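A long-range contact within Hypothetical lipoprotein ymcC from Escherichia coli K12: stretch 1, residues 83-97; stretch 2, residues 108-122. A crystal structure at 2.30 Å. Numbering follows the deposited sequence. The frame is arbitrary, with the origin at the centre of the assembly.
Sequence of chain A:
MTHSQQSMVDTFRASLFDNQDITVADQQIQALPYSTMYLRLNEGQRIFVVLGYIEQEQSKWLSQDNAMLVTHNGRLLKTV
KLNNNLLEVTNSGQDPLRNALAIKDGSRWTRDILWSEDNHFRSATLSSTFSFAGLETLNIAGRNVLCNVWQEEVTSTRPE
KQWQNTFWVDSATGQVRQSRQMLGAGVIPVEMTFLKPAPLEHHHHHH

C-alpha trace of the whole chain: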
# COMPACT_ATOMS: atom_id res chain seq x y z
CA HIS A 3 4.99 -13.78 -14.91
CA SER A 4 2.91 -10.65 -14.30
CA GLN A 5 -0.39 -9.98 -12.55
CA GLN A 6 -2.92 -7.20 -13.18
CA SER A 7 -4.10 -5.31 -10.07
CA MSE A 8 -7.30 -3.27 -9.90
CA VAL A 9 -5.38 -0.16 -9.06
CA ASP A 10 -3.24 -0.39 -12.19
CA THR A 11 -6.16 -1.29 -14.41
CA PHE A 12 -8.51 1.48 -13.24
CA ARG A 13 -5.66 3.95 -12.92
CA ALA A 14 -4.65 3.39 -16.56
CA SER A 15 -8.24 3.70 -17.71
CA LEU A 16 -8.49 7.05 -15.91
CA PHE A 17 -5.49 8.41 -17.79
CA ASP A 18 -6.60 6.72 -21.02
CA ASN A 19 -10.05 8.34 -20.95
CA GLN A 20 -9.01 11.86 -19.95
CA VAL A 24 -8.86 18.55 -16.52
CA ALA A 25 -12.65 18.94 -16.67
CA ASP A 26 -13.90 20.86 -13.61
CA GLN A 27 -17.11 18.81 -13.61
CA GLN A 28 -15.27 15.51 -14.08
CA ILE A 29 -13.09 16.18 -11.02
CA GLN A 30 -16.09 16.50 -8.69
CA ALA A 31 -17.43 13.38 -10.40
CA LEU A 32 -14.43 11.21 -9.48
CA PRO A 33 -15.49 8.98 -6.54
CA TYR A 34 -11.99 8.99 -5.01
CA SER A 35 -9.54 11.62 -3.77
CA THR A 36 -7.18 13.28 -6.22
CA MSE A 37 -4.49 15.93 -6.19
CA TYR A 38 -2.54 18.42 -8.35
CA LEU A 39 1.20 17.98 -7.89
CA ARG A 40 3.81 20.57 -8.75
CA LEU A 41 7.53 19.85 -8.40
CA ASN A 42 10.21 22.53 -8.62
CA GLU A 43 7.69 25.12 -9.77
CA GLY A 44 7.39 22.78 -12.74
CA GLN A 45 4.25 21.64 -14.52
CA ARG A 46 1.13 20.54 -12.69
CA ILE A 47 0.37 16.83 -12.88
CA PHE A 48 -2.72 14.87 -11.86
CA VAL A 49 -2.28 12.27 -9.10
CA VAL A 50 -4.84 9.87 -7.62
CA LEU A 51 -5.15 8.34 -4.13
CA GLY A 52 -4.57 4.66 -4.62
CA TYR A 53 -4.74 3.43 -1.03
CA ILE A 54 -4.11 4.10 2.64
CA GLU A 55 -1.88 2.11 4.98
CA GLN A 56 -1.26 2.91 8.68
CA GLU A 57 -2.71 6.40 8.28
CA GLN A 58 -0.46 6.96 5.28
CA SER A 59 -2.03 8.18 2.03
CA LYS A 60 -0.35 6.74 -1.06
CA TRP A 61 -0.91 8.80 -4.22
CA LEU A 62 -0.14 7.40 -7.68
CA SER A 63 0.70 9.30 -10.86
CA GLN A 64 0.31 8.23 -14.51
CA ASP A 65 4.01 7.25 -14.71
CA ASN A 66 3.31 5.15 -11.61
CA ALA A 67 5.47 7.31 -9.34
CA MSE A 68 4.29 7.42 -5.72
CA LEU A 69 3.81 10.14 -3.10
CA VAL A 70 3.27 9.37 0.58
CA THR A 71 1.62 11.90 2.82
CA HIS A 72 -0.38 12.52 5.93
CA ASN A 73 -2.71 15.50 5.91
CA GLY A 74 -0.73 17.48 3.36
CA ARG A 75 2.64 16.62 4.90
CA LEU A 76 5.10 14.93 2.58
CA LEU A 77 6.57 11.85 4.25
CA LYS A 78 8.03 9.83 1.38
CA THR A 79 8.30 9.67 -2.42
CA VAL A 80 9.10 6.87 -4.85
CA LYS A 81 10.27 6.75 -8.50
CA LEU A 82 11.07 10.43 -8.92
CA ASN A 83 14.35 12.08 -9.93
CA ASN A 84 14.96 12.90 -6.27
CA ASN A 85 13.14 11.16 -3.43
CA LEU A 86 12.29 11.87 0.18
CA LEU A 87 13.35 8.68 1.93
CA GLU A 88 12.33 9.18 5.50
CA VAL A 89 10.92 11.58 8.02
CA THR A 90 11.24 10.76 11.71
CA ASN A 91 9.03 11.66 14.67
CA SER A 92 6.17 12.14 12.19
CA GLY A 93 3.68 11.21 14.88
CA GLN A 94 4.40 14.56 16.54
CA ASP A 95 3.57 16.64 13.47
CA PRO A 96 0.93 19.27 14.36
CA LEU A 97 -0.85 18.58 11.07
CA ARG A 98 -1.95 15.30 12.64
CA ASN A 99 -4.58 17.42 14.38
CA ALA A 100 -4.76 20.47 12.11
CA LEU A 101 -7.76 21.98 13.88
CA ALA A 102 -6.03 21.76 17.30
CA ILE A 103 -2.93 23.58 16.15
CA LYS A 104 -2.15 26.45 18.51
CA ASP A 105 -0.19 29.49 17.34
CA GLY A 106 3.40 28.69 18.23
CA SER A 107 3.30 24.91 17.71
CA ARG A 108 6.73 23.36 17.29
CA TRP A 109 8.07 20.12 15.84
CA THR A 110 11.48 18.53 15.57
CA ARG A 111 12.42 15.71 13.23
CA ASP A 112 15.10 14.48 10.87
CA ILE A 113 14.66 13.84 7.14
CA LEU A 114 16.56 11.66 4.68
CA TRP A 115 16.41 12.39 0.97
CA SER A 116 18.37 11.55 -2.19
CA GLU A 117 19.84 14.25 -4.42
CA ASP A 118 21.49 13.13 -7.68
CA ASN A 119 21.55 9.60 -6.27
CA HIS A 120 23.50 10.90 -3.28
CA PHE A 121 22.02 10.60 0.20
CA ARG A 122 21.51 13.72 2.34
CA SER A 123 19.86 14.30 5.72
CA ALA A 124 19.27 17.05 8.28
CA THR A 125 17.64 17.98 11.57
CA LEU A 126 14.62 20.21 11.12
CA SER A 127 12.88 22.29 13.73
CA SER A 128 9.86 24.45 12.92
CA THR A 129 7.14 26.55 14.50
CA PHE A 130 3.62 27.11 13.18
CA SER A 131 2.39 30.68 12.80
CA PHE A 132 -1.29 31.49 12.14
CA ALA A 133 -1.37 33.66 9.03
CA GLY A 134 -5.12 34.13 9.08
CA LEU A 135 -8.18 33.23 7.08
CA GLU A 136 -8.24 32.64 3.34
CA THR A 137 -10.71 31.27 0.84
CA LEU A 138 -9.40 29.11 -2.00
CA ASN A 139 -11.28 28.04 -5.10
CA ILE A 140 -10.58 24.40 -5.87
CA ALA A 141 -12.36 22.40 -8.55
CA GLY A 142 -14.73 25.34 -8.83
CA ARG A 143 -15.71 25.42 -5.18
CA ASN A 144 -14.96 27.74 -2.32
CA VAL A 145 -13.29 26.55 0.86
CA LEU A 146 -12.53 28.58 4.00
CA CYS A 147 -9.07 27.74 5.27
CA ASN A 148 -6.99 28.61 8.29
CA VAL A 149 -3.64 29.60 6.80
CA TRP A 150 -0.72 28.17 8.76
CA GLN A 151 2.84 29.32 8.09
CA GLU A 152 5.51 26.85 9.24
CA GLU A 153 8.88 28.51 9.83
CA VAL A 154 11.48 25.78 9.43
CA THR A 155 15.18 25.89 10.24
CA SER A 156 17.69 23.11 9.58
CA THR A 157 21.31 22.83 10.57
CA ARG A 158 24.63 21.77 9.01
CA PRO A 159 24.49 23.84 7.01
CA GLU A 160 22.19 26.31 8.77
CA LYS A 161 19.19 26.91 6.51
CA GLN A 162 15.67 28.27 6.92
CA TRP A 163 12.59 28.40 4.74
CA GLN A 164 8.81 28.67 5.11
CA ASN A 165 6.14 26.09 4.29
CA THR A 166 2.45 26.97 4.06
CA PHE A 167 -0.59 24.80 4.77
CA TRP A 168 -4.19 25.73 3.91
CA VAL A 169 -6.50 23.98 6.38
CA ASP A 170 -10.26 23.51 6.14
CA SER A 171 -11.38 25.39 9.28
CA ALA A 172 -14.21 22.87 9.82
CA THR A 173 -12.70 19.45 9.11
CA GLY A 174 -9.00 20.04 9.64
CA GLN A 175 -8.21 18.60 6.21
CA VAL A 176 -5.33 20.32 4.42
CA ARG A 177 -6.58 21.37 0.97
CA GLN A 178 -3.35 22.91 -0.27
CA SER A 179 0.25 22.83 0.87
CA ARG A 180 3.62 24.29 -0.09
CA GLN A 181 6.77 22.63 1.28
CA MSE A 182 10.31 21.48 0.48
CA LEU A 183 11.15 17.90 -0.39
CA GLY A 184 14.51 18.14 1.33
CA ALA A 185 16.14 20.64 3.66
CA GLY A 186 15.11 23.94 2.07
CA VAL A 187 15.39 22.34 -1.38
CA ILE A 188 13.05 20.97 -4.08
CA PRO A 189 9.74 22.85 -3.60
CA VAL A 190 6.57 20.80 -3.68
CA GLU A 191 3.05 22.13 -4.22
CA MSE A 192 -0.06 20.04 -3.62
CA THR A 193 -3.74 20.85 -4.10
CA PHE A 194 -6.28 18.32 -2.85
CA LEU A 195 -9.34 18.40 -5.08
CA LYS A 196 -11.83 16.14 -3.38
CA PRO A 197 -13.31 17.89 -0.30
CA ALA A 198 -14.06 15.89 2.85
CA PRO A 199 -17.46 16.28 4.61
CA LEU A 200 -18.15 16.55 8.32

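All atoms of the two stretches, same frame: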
# COMPACT_ATOMS: atom_id res chain seq x y z
N ASN A 83 12.93 11.78 -9.76
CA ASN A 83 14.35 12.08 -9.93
C ASN A 83 15.02 12.06 -8.56
O ASN A 83 16.03 11.39 -8.36
CB ASN A 83 14.54 13.46 -10.57
CG ASN A 83 14.50 13.41 -12.08
OD1 ASN A 83 13.58 12.84 -12.68
ND2 ASN A 83 15.51 14.00 -12.71
N ASN A 84 14.45 12.82 -7.63
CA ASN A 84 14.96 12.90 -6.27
C ASN A 84 13.83 12.49 -5.35
O ASN A 84 12.69 12.91 -5.54
CB ASN A 84 15.43 14.32 -5.95
CG ASN A 84 16.56 14.76 -6.85
OD1 ASN A 84 17.40 13.95 -7.25
ND2 ASN A 84 16.61 16.05 -7.14
N ASN A 85 14.15 11.68 -4.35
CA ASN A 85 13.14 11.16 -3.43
C ASN A 85 13.33 11.47 -1.96
O ASN A 85 14.45 11.55 -1.47
CB ASN A 85 13.04 9.65 -3.58
CG ASN A 85 12.60 9.22 -4.96
OD1 ASN A 85 11.49 9.50 -5.39
ND2 ASN A 85 13.48 8.52 -5.67
N LEU A 86 12.22 11.65 -1.25
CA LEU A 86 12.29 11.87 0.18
C LEU A 86 12.28 10.43 0.68
O LEU A 86 11.39 9.66 0.34
CB LEU A 86 11.06 12.65 0.66
CG LEU A 86 10.82 12.76 2.18
CD1 LEU A 86 11.97 13.48 2.88
CD2 LEU A 86 9.52 13.50 2.39
N LEU A 87 13.28 10.06 1.47
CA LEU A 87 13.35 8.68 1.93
C LEU A 87 12.78 8.41 3.30
O LEU A 87 12.28 7.33 3.57
CB LEU A 87 14.81 8.18 1.88
CG LEU A 87 15.47 8.16 0.50
CD1 LEU A 87 16.87 7.58 0.61
CD2 LEU A 87 14.63 7.32 -0.47
N GLU A 88 12.85 9.40 4.18
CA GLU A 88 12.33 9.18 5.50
C GLU A 88 12.14 10.48 6.23
O GLU A 88 12.80 11.47 5.95
CB GLU A 88 13.25 8.29 6.34
CG GLU A 88 12.61 7.88 7.67
CD GLU A 88 13.55 7.23 8.71
OE1 GLU A 88 13.01 6.59 9.64
OE2 GLU A 88 14.79 7.37 8.63
N VAL A 89 11.19 10.45 7.16
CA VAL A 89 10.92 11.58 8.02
C VAL A 89 10.70 10.91 9.37
O VAL A 89 9.93 9.95 9.47
CB VAL A 89 9.65 12.36 7.63
CG1 VAL A 89 9.46 13.54 8.59
CG2 VAL A 89 9.76 12.86 6.20
N THR A 90 11.40 11.36 10.39
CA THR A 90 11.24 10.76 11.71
C THR A 90 10.26 11.56 12.55
O THR A 90 9.84 12.66 12.16
CB THR A 90 12.58 10.70 12.49
OG1 THR A 90 13.00 12.03 12.81
CG2 THR A 90 13.66 10.00 11.67
N ASN A 91 9.91 11.00 13.71
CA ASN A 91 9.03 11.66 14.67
C ASN A 91 7.85 12.33 13.96
O ASN A 91 7.45 13.45 14.29
CB ASN A 91 9.86 12.68 15.46
CG ASN A 91 9.13 13.25 16.67
OD1 ASN A 91 8.49 12.52 17.43
ND2 ASN A 91 9.25 14.55 16.87
N SER A 92 7.29 11.62 12.98
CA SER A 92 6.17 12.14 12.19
C SER A 92 4.86 12.08 12.97
O SER A 92 3.87 12.71 12.60
CB SER A 92 6.04 11.37 10.88
OG SER A 92 5.76 10.01 11.12
N GLY A 93 4.87 11.33 14.07
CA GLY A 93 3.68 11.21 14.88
C GLY A 93 3.46 12.45 15.72
O GLY A 93 2.40 12.63 16.31
N GLN A 94 4.47 13.32 15.76
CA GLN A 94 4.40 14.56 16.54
C GLN A 94 4.16 15.77 15.64
O GLN A 94 4.29 16.92 16.07
CB GLN A 94 5.71 14.75 17.31
CG GLN A 94 5.54 15.07 18.80
CD GLN A 94 4.56 14.14 19.48
OE1 GLN A 94 4.58 12.92 19.27
NE2 GLN A 94 3.69 14.70 20.32
N ASP A 95 3.82 15.53 14.38
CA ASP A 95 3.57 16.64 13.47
C ASP A 95 2.21 17.25 13.80
O ASP A 95 1.20 16.55 13.87
CB ASP A 95 3.62 16.14 12.03
CG ASP A 95 3.19 17.20 11.03
OD1 ASP A 95 3.39 18.42 11.28
OD2 ASP A 95 2.67 16.81 9.96
N PRO A 96 2.17 18.57 14.03
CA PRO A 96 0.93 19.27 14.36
C PRO A 96 -0.21 19.08 13.35
O PRO A 96 -1.38 19.15 13.71
CB PRO A 96 1.36 20.74 14.49
CG PRO A 96 2.65 20.81 13.75
CD PRO A 96 3.32 19.50 14.00
N LEU A 97 0.14 18.82 12.10
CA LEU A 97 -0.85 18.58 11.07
C LEU A 97 -1.63 17.31 11.35
O LEU A 97 -2.62 17.03 10.67
CB LEU A 97 -0.18 18.48 9.70
CG LEU A 97 0.42 19.79 9.21
CD1 LEU A 97 1.23 19.55 7.94
CD2 LEU A 97 -0.70 20.79 8.96
N ARG A 108 5.39 23.68 17.75
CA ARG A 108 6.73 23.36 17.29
C ARG A 108 6.83 21.88 16.96
O ARG A 108 5.97 21.08 17.35
CB ARG A 108 7.76 23.77 18.35
CG ARG A 108 7.61 25.23 18.81
CD ARG A 108 8.92 25.90 19.24
NE ARG A 108 9.65 25.17 20.27
CZ ARG A 108 10.79 25.57 20.83
NH1 ARG A 108 11.36 26.71 20.45
NH2 ARG A 108 11.39 24.82 21.75
N TRP A 109 7.86 21.51 16.21
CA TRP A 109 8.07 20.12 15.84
C TRP A 109 9.51 19.92 15.42
O TRP A 109 10.07 20.74 14.69
CB TRP A 109 7.13 19.71 14.71
CG TRP A 109 7.33 18.30 14.22
CD1 TRP A 109 7.63 17.21 14.97
CD2 TRP A 109 7.19 17.84 12.87
NE1 TRP A 109 7.66 16.09 14.18
CE2 TRP A 109 7.40 16.44 12.89
CE3 TRP A 109 6.89 18.46 11.66
CZ2 TRP A 109 7.32 15.66 11.73
CZ3 TRP A 109 6.81 17.68 10.51
CH2 TRP A 109 7.03 16.29 10.56
N THR A 110 10.10 18.84 15.89
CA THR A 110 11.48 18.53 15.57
C THR A 110 11.56 17.13 14.99
O THR A 110 10.97 16.18 15.52
CB THR A 110 12.38 18.65 16.83
OG1 THR A 110 12.58 20.04 17.13
CG2 THR A 110 13.73 17.98 16.61
N ARG A 111 12.27 17.00 13.87
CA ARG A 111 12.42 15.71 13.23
C ARG A 111 13.61 15.73 12.29
O ARG A 111 14.20 16.79 12.04
CB ARG A 111 11.15 15.36 12.44
CG ARG A 111 10.90 16.19 11.18
CD ARG A 111 10.71 17.66 11.51
NE ARG A 111 10.12 18.38 10.39
CZ ARG A 111 9.72 19.64 10.44
NH1 ARG A 111 9.84 20.35 11.56
NH2 ARG A 111 9.18 20.21 9.37
N ASP A 112 13.99 14.56 11.80
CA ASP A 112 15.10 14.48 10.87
C ASP A 112 14.52 13.97 9.55
O ASP A 112 13.51 13.27 9.55
CB ASP A 112 16.18 13.52 11.38
CG ASP A 112 16.81 13.97 12.70
OD1 ASP A 112 17.33 15.11 12.78
OD2 ASP A 112 16.79 13.17 13.66
N ILE A 113 15.13 14.33 8.43
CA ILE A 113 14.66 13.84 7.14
C ILE A 113 15.85 13.25 6.40
O ILE A 113 17.00 13.60 6.65
CB ILE A 113 14.02 14.97 6.24
CG1 ILE A 113 15.02 16.10 6.00
CG2 ILE A 113 12.77 15.55 6.91
CD1 ILE A 113 14.50 17.13 5.05
N LEU A 114 15.55 12.33 5.49
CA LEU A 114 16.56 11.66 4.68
C LEU A 114 16.08 11.71 3.24
O LEU A 114 15.01 11.20 2.94
CB LEU A 114 16.70 10.20 5.10
CG LEU A 114 17.70 9.33 4.33
CD1 LEU A 114 19.10 9.88 4.44
CD2 LEU A 114 17.62 7.92 4.86
N TRP A 115 16.85 12.33 2.36
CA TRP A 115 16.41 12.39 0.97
C TRP A 115 17.59 12.20 -0.00
O TRP A 115 18.74 12.44 0.35
CB TRP A 115 15.71 13.73 0.73
CG TRP A 115 16.61 14.90 0.52
CD1 TRP A 115 16.96 15.45 -0.68
CD2 TRP A 115 17.28 15.67 1.53
NE1 TRP A 115 17.80 16.52 -0.48
CE2 TRP A 115 18.01 16.68 0.86
CE3 TRP A 115 17.32 15.61 2.93
CZ2 TRP A 115 18.78 17.62 1.54
CZ3 TRP A 115 18.09 16.54 3.61
CH2 TRP A 115 18.81 17.54 2.91
N SER A 116 17.30 11.74 -1.21
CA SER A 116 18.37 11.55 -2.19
C SER A 116 18.42 12.73 -3.15
O SER A 116 17.39 13.28 -3.54
CB SER A 116 18.17 10.25 -2.97
OG SER A 116 17.02 10.29 -3.79
N GLU A 117 19.63 13.13 -3.51
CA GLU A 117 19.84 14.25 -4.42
C GLU A 117 20.95 13.85 -5.40
O GLU A 117 22.12 13.79 -5.03
CB GLU A 117 20.24 15.48 -3.61
CG GLU A 117 20.14 16.80 -4.35
CD GLU A 117 20.01 17.98 -3.40
OE1 GLU A 117 19.98 19.14 -3.88
OE2 GLU A 117 19.91 17.75 -2.18
N ASP A 118 20.56 13.57 -6.64
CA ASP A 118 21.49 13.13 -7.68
C ASP A 118 22.07 11.79 -7.25
O ASP A 118 23.27 11.55 -7.37
CB ASP A 118 22.61 14.16 -7.87
CG ASP A 118 22.11 15.48 -8.46
OD1 ASP A 118 22.88 16.46 -8.48
OD2 ASP A 118 20.94 15.53 -8.90
N ASN A 119 21.19 10.93 -6.75
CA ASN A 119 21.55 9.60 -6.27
C ASN A 119 22.52 9.61 -5.10
O ASN A 119 23.15 8.60 -4.80
CB ASN A 119 22.11 8.75 -7.41
CG ASN A 119 21.12 8.56 -8.51
OD1 ASN A 119 21.11 9.30 -9.49
ND2 ASN A 119 20.24 7.57 -8.36
N HIS A 120 22.64 10.76 -4.45
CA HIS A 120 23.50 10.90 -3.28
C HIS A 120 22.58 11.13 -2.09
O HIS A 120 21.64 11.93 -2.17
CB HIS A 120 24.44 12.10 -3.44
CG HIS A 120 25.45 11.94 -4.54
ND1 HIS A 120 26.22 12.99 -4.99
CD2 HIS A 120 25.80 10.87 -5.29
CE1 HIS A 120 27.00 12.58 -5.97
NE2 HIS A 120 26.76 11.29 -6.17
N PHE A 121 22.85 10.46 -0.98
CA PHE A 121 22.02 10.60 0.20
C PHE A 121 22.38 11.78 1.11
O PHE A 121 23.54 11.98 1.48
CB PHE A 121 22.03 9.30 0.99
CG PHE A 121 21.66 8.10 0.16
CD1 PHE A 121 22.64 7.38 -0.52
CD2 PHE A 121 20.33 7.74 -0.00
CE1 PHE A 121 22.30 6.30 -1.34
CE2 PHE A 121 19.97 6.67 -0.82
CZ PHE A 121 20.96 5.95 -1.49
N ARG A 122 21.35 12.55 1.47
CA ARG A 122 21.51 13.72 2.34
C ARG A 122 20.51 13.63 3.50
O ARG A 122 19.52 12.91 3.42
CB ARG A 122 21.26 15.00 1.54
CG ARG A 122 22.33 15.31 0.48
CD ARG A 122 23.66 15.72 1.12
NE ARG A 122 24.71 15.93 0.12
CZ ARG A 122 25.38 14.96 -0.48
NH1 ARG A 122 25.14 13.69 -0.19
NH2 ARG A 122 26.30 15.26 -1.40
O HOH W 1 18.26 11.28 -6.59
O HOH W 2 19.15 11.99 -9.75
O HOH W 3 16.17 7.60 -4.38

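Residues 86-89 pair antiparallel with the strand that begins at Arg-108, and the two stretches together bury 934 Å². The ladder is interrupted by a beta bulge at Leu-87. There the carbonyl Leu-114 O accepts from two successive amides, Leu-87 N at 2.5 Å and Glu-88 N at 3.1 Å, while Leu-114 N returns a bond to Glu-88 O at 2.9 Å. At Leu-87 psi is -31°, a departure from extended geometry, and the CA-to-CB bond points toward the partner stretch. With chi1 m and chi2 t, the side chain packs CB against Leu-114 CG (4.0 Å) and brings CD1 to the ring edge of Phe-121, 3.5 Å from CD2.

Leu-86, Val-89, Ile-113 and Trp-115 share one face of the sheet. Leu-86, in the t,p rotamer, places CD1 4.2 Å from Ile-113 CB and 4.3 Å from Trp-115 CB. Val-89, with chi1 t, packs against Ile-113, its CG2 4.1 Å from Ile-113 CG2, and its CG1 also lies 4.2 Å from Trp-109 CH2. The Trp-115 ring, at chi1 p, leads away from stretch 1, and its NE1 donates to Glu-117 OE2 within the same stretch (3.0 Å).

Beyond each end of the paired segment, polar side chains continue the hydrogen bonding. Thr-90 N donates to Asp-112 O (3.0 Å), and the p rotamer of Thr-90 sets OG1 to accept from Asp-112 N at 2.9 Å, in the role a backbone carbonyl would otherwise fill. Ser-116, also p, acts similarly: its OG accepts from Asn-85 N (3.2 Å), while Ser-116 N donates to Asn-85 O (2.9 Å). Water 3 links this hydroxyl to the side-chain amide, lying 2.9 Å from Ser-116 OG and 3.1 Å from Asn-85 ND2. Asn-84, chi1 m, reaches over with OD1 to accept a nearly linear bond from Asp-118 N at 3.2 Å.

Trp-109 contributes the largest covered area, 122 Å². Its t rotamer extends the indole into the loop of stretch 1, where NE1 donates in the ring plane to Asn-91 O (2.7 Å), satisfying the polar atom of an otherwise apolar, buried side chain. Asp-95 lies over one face, with CB 3.6 Å from the centroid of the Trp-109 six-membered ring, a CH-pi contact almost along the normal; its carboxylate oxygens are satisfied elsewhere in the structure. Pro-96 CD adds an apolar contact to Trp-109 CB at 3.9 Å. Asn-91 adopts phi/psi of 43/42°, a left-handed conformation that asparagine tolerates well, and its t side chain directs ND2 to Thr-110 O at 2.7 Å.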